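Local coordinates for protein Thf1 (Thermosynechococcus elongatus, PDB 5MJR) that may take part in photosynthetic membrane biogenesis and is associated with the FtsH protease complex involved in photosystem II repair, at residues P21-A33 and R44-R58. Residues are numbered along the deposited sequence; the frame is centred on the assembly and turned at random.
Sequences PRTVSDTKRAFYA and RRFIEELLVEIHLLR
Glu48 takes two partners from the helix of 24-33, one on each carboxylate oxygen. Tyr32 OH donates to Glu48 OE2 at 2.5 Å, a short bond to the anti lone pair. Lys28 forms a salt bridge, with NZ 3.1 Å from Glu48 OE1. NZ approaches OE1 from above the carboxylate plane, 52° out of it. Beyond CG the Lys28 chain is fully extended, carrying NZ to the carboxylate. With an alanine in place of Glu48, the Lys28 ammonium is likely to lose this counter-charge and the Tyr32 hydroxyl its acceptor. At the other end of the contact, Thr27 OG1 and His55 ND1 share a hydrogen bond of 2.9 Å; either may be the donor.

The two helices follow one another in the chain of this all-helical protein and cross at 131° between their N-to-C directions. Their segment axes are 10.0 Å apart at closest approach. Thr23 and Asp26 form a capping box at the start of the first helix.

Apolar contacts run alongside the polar ones. Ile47 CG2 sits over one face of the Phe31 ring, 4.2 Å from its centroid, a CH-pi contact. Leu51 CD1 reaches Phe31 CG at 3.9 Å. Phe31 also packs on Ala96 and Ala100 of helix 90-100. Val24 CG1 meets Val52 CG2 at 3.8 Å, while Val24 CG2 lies over a face of the His55 ring, a second CH-pi contact.

In one of its two conformers, Arg58 places NH2 at the edge of the Arg22 guanidinium and has salt bridges to Glu101 and Glu102. Arg22 NH2 hydrogen-bonds to Ala100 O.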
loop_
_atom_site.group_PDB
_atom_site.type_symbol
_atom_site.label_atom_id
_atom_site.label_comp_id
_atom_site.label_asym_id
_atom_site.label_seq_id
_atom_site.Cartn_x
_atom_site.Cartn_y
_atom_site.Cartn_z
ATOM N N PRO A 21 19.171 16.864 -9.831
ATOM C CA PRO A 21 18.521 15.659 -9.281
ATOM C C PRO A 21 17.373 16.035 -8.371
ATOM O O PRO A 21 17.550 16.899 -7.494
ATOM C CB PRO A 21 19.635 14.964 -8.471
ATOM C CG PRO A 21 20.866 15.769 -8.743
ATOM C CD PRO A 21 20.346 17.181 -9.008
ATOM N N ARG A 22 16.205 15.406 -8.527
ATOM C CA ARG A 22 15.026 15.809 -7.702
ATOM C C ARG A 22 15.197 15.236 -6.267
ATOM O O ARG A 22 15.454 14.021 -6.049
ATOM C CB ARG A 22 13.784 15.129 -8.203
ATOM C CG ARG A 22 12.468 15.521 -7.503
ATOM C CD ARG A 22 11.217 14.559 -7.789
ATOM N NE ARG A 22 9.795 14.902 -7.274
ATOM C CZ ARG A 22 9.282 16.016 -7.776
ATOM N NH1 ARG A 22 9.914 16.658 -8.785
ATOM N NH2 ARG A 22 8.105 16.482 -7.445
ATOM N N THR A 23 15.122 16.104 -5.267
ATOM C CA THR A 23 15.305 15.656 -3.850
ATOM C C THR A 23 13.968 15.588 -3.082
ATOM O O THR A 23 12.926 16.014 -3.552
ATOM C CB THR A 23 16.224 16.608 -3.123
ATOM O OG1 THR A 23 15.458 17.801 -2.832
ATOM C CG2 THR A 23 17.466 16.976 -3.925
ATOM N N VAL A 24 14.052 14.972 -1.884
ATOM C CA VAL A 24 12.918 14.966 -1.018
ATOM C C VAL A 24 12.332 16.371 -0.826
ATOM O O VAL A 24 11.154 16.580 -0.699
ATOM C CB VAL A 24 13.305 14.297 0.339
ATOM C CG1 VAL A 24 12.348 14.698 1.441
ATOM C CG2 VAL A 24 13.395 12.790 0.179
ATOM N N SER A 25 13.239 17.361 -0.712
ATOM C CA SER A 25 12.785 18.739 -0.563
ATOM C C SER A 25 11.944 19.246 -1.739
ATOM O O SER A 25 10.945 19.966 -1.544
ATOM C CB SER A 25 13.931 19.688 -0.318
ATOM O OG SER A 25 14.506 19.358 0.968
ATOM N N ASP A 26 12.337 18.838 -2.965
ATOM C CA ASP A 26 11.553 19.153 -4.152
ATOM C C ASP A 26 10.172 18.463 -4.068
ATOM O O ASP A 26 9.183 19.048 -4.402
ATOM C CB ASP A 26 12.299 18.686 -5.402
ATOM C CG ASP A 26 13.565 19.478 -5.681
ATOM O OD1 ASP A 26 13.563 20.758 -5.531
ATOM O OD2 ASP A 26 14.633 18.789 -6.014
ATOM N N THR A 27 10.178 17.194 -3.661
ATOM C CA THR A 27 8.910 16.463 -3.533
ATOM C C THR A 27 7.958 17.174 -2.488
ATOM O O THR A 27 6.765 17.366 -2.766
ATOM C CB THR A 27 9.227 15.001 -3.107
ATOM O OG1 THR A 27 9.936 14.437 -4.197
ATOM C CG2 THR A 27 7.954 14.208 -2.846
ATOM N N LYS A 28 8.505 17.566 -1.324
ATOM C CA LYS A 28 7.686 18.230 -0.346
ATOM C C LYS A 28 7.211 19.584 -0.847
ATOM O O LYS A 28 6.043 19.907 -0.649
ATOM C CB LYS A 28 8.490 18.420 0.911
ATOM C CG LYS A 28 8.672 17.107 1.721
ATOM C CD LYS A 28 9.309 17.364 3.096
ATOM C CE LYS A 28 9.557 16.082 3.898
ATOM N NZ LYS A 28 10.166 16.328 5.279
ATOM N N ARG A 29 8.064 20.340 -1.548
ATOM C CA ARG A 29 7.567 21.607 -2.066
ATOM C C ARG A 29 6.443 21.435 -3.078
ATOM O O ARG A 29 5.481 22.171 -3.093
ATOM C CB ARG A 29 8.699 22.329 -2.798
ATOM C CG ARG A 29 9.522 23.134 -1.889
ATOM C CD ARG A 29 10.541 24.111 -2.650
ATOM N NE ARG A 29 11.722 23.324 -3.126
ATOM C CZ ARG A 29 12.799 23.012 -2.388
ATOM N NH1 ARG A 29 12.941 23.450 -1.088
ATOM N NH2 ARG A 29 13.795 22.309 -2.957
ATOM N N ALA A 30 6.538 20.386 -3.921
ATOM C CA ALA A 30 5.503 20.063 -4.880
ATOM C C ALA A 30 4.169 19.734 -4.176
ATOM O O ALA A 30 3.092 20.129 -4.597
ATOM C CB ALA A 30 5.947 19.002 -5.853
ATOM N N PHE A 31 4.294 18.969 -3.106
ATOM C CA PHE A 31 3.126 18.623 -2.319
ATOM C C PHE A 31 2.394 19.850 -1.797
ATOM O O PHE A 31 1.182 20.042 -1.984
ATOM C CB PHE A 31 3.488 17.694 -1.182
ATOM C CG PHE A 31 2.311 17.399 -0.231
ATOM C CD1 PHE A 31 1.334 16.542 -0.582
ATOM C CD2 PHE A 31 2.171 18.124 0.940
ATOM C CE1 PHE A 31 0.231 16.348 0.183
ATOM C CE2 PHE A 31 1.058 17.923 1.726
ATOM C CZ PHE A 31 0.065 17.001 1.337
ATOM N N TYR A 32 3.177 20.754 -1.147
ATOM C CA TYR A 32 2.582 21.958 -0.552
ATOM C C TYR A 32 2.161 23.016 -1.520
ATOM O O TYR A 32 1.313 23.845 -1.170
ATOM C CB TYR A 32 3.539 22.502 0.499
ATOM C CG TYR A 32 3.594 21.603 1.756
ATOM C CD1 TYR A 32 2.479 21.464 2.601
ATOM C CD2 TYR A 32 4.723 20.956 2.140
ATOM C CE1 TYR A 32 2.461 20.661 3.722
ATOM C CE2 TYR A 32 4.735 20.120 3.325
ATOM C CZ TYR A 32 3.622 20.038 4.105
ATOM O OH TYR A 32 3.644 19.213 5.206
ATOM N N ALA A 33 2.684 22.938 -2.740
ATOM C CA ALA A 33 2.210 23.808 -3.865
ATOM C C ALA A 33 0.818 23.291 -4.371
ATOM O O ALA A 33 -0.005 24.120 -4.798
ATOM C CB ALA A 33 3.209 23.841 -4.979
ATOM N N ARG A 44 0.560 16.103 9.223
ATOM C CA ARG A 44 1.781 16.492 8.455
ATOM C C ARG A 44 2.882 15.492 8.754
ATOM O O ARG A 44 3.640 15.131 7.817
ATOM C CB ARG A 44 2.221 17.899 8.792
ATOM C CG ARG A 44 1.278 18.929 8.264
ATOM C CD ARG A 44 1.829 20.370 8.120
ATOM N NE ARG A 44 2.732 20.798 9.220
ATOM C CZ ARG A 44 2.350 21.418 10.342
ATOM N NH1 ARG A 44 1.084 21.669 10.630
ATOM N NH2 ARG A 44 3.238 21.772 11.281
ATOM N N ARG A 45 3.016 15.003 10.002
ATOM C CA ARG A 45 4.047 14.065 10.289
ATOM C C ARG A 45 3.871 12.750 9.452
ATOM O O ARG A 45 4.801 12.242 8.840
ATOM C CB ARG A 45 4.112 13.718 11.776
ATOM C CG ARG A 45 4.554 14.794 12.698
ATOM C CD ARG A 45 4.917 14.378 14.148
ATOM N NE ARG A 45 3.735 14.048 14.994
ATOM C CZ ARG A 45 2.965 14.970 15.631
ATOM N NH1 ARG A 45 3.222 16.293 15.541
ATOM N NH2 ARG A 45 1.943 14.593 16.423
ATOM N N PHE A 46 2.637 12.212 9.403
ATOM C CA PHE A 46 2.353 10.973 8.677
ATOM C C PHE A 46 2.517 11.190 7.178
ATOM O O PHE A 46 3.111 10.348 6.453
ATOM C CB PHE A 46 0.975 10.452 9.066
ATOM C CG PHE A 46 0.938 9.659 10.344
ATOM C CD1 PHE A 46 1.024 10.239 11.563
ATOM C CD2 PHE A 46 0.803 8.285 10.262
ATOM C CE1 PHE A 46 1.062 9.478 12.769
ATOM C CE2 PHE A 46 0.738 7.501 11.390
ATOM C CZ PHE A 46 0.896 8.110 12.683
ATOM N N ILE A 47 2.011 12.313 6.657
ATOM C CA ILE A 47 2.080 12.588 5.236
ATOM C C ILE A 47 3.507 12.784 4.787
ATOM O O ILE A 47 3.947 12.204 3.758
ATOM C CB ILE A 47 1.186 13.774 4.846
ATOM C CG1 ILE A 47 -0.285 13.440 5.076
ATOM C CG2 ILE A 47 1.444 14.219 3.426
ATOM C CD1 ILE A 47 -1.151 14.682 5.202
ATOM N N GLU A 48 4.304 13.543 5.542
ATOM C CA GLU A 48 5.697 13.727 5.153
ATOM C C GLU A 48 6.488 12.388 5.247
ATOM O O GLU A 48 7.377 12.164 4.413
ATOM C CB GLU A 48 6.357 14.868 5.940
ATOM C CG GLU A 48 5.783 16.254 5.585
ATOM C CD GLU A 48 6.556 17.436 6.170
ATOM O OE1 GLU A 48 7.628 17.211 6.788
ATOM O OE2 GLU A 48 5.966 18.565 6.028
ATOM N N GLU A 49 6.190 11.548 6.271
ATOM C CA GLU A 49 6.860 10.257 6.348
ATOM C C GLU A 49 6.513 9.440 5.057
ATOM O O GLU A 49 7.424 8.802 4.503
ATOM C CB GLU A 49 6.438 9.495 7.600
ATOM C CG GLU A 49 7.125 9.887 8.888
ATOM C CD GLU A 49 6.838 8.955 10.080
ATOM O OE1 GLU A 49 6.409 7.799 9.853
ATOM O OE2 GLU A 49 7.077 9.450 11.221
ATOM N N LEU A 50 5.301 9.449 4.624
ATOM C CA LEU A 50 4.881 8.710 3.415
ATOM C C LEU A 50 5.590 9.303 2.179
ATOM O O LEU A 50 6.030 8.573 1.289
ATOM C CB LEU A 50 3.368 8.652 3.296
ATOM C CG LEU A 50 2.823 7.760 2.195
ATOM C CD1 LEU A 50 3.295 6.295 2.281
ATOM C CD2 LEU A 50 1.337 7.883 2.158
ATOM N N LEU A 51 5.617 10.664 2.121
ATOM C CA LEU A 51 6.279 11.304 0.956
ATOM C C LEU A 51 7.743 10.846 0.881
ATOM O O LEU A 51 8.247 10.578 -0.226
ATOM C CB LEU A 51 6.222 12.868 1.100
ATOM C CG LEU A 51 4.887 13.502 0.793
ATOM C CD1 LEU A 51 4.972 14.977 1.208
ATOM C CD2 LEU A 51 4.553 13.484 -0.716
ATOM N N VAL A 52 8.444 10.829 2.000
ATOM C CA VAL A 52 9.821 10.394 2.021
ATOM C C VAL A 52 9.964 8.912 1.593
ATOM O O VAL A 52 10.827 8.560 0.793
ATOM C CB VAL A 52 10.478 10.634 3.400
ATOM C CG1 VAL A 52 11.836 9.986 3.527
ATOM C CG2 VAL A 52 10.545 12.178 3.681
ATOM N N GLU A 53 9.100 8.081 2.202
ATOM C CA GLU A 53 9.161 6.633 1.924
ATOM C C GLU A 53 8.985 6.355 0.448
ATOM O O GLU A 53 9.788 5.568 -0.118
ATOM C CB GLU A 53 8.051 5.951 2.784
ATOM C CG GLU A 53 8.042 4.458 2.641
ATOM C CD GLU A 53 6.991 3.792 3.485
ATOM O OE1 GLU A 53 5.995 4.479 3.881
ATOM O OE2 GLU A 53 7.110 2.565 3.748
ATOM N N ILE A 54 8.032 6.958 -0.215
ATOM C CA ILE A 54 7.789 6.715 -1.621
ATOM C C ILE A 54 8.944 7.248 -2.435
ATOM O O ILE A 54 9.387 6.655 -3.380
ATOM C CB ILE A 54 6.431 7.305 -2.057
ATOM C CG1 ILE A 54 5.272 6.605 -1.331
ATOM C CG2 ILE A 54 6.306 7.270 -3.552
ATOM C CD1 ILE A 54 3.946 7.229 -1.518
ATOM N N HIS A 55 9.437 8.481 -2.057
ATOM C CA HIS A 55 10.520 9.086 -2.841
ATOM C C HIS A 55 11.735 8.109 -2.827
ATOM O O HIS A 55 12.385 7.888 -3.836
ATOM C CB HIS A 55 10.867 10.433 -2.207
ATOM C CG HIS A 55 11.937 11.124 -2.923
ATOM N ND1 HIS A 55 11.692 12.192 -3.769
ATOM C CD2 HIS A 55 13.274 10.928 -2.896
ATOM C CE1 HIS A 55 12.863 12.592 -4.252
ATOM N NE2 HIS A 55 13.848 11.825 -3.773
ATOM N N LEU A 56 12.094 7.615 -1.648
ATOM C CA LEU A 56 13.270 6.761 -1.507
ATOM C C LEU A 56 13.124 5.434 -2.270
ATOM O O LEU A 56 14.109 4.892 -2.769
ATOM C CB LEU A 56 13.631 6.569 -0.098
ATOM C CG LEU A 56 14.055 7.852 0.660
ATOM C CD1 LEU A 56 14.302 7.425 2.083
ATOM C CD2 LEU A 56 15.310 8.457 -0.045
ATOM N N LEU A 57 11.897 4.957 -2.380
ATOM C CA LEU A 57 11.659 3.794 -3.285
ATOM C C LEU A 57 11.901 4.184 -4.767
ATOM O O LEU A 57 12.586 3.432 -5.485
ATOM C CB LEU A 57 10.272 3.288 -3.095
ATOM C CG LEU A 57 10.044 2.542 -1.782
ATOM C CD1 LEU A 57 8.569 2.268 -1.561
ATOM C CD2 LEU A 57 10.825 1.219 -1.776
ATOM N N ARG A 58 11.361 5.326 -5.193
ATOM C CA ARG A 58 11.484 5.671 -6.614
ATOM C C ARG A 58 12.961 5.826 -7.009
ATOM O O ARG A 58 13.311 5.515 -8.172
ATOM C CB ARG A 58 10.729 6.968 -6.879
ATOM C CG ARG A 58 9.215 6.756 -6.859
ATOM C CD ARG A 58 8.395 8.014 -7.252
ATOM N NE ARG A 58 8.716 9.189 -6.453
ATOM C CZ ARG A 58 9.321 10.327 -6.860
ATOM N NH1 ARG A 58 9.636 10.505 -8.213
ATOM N NH2 ARG A 58 9.511 11.315 -5.836
#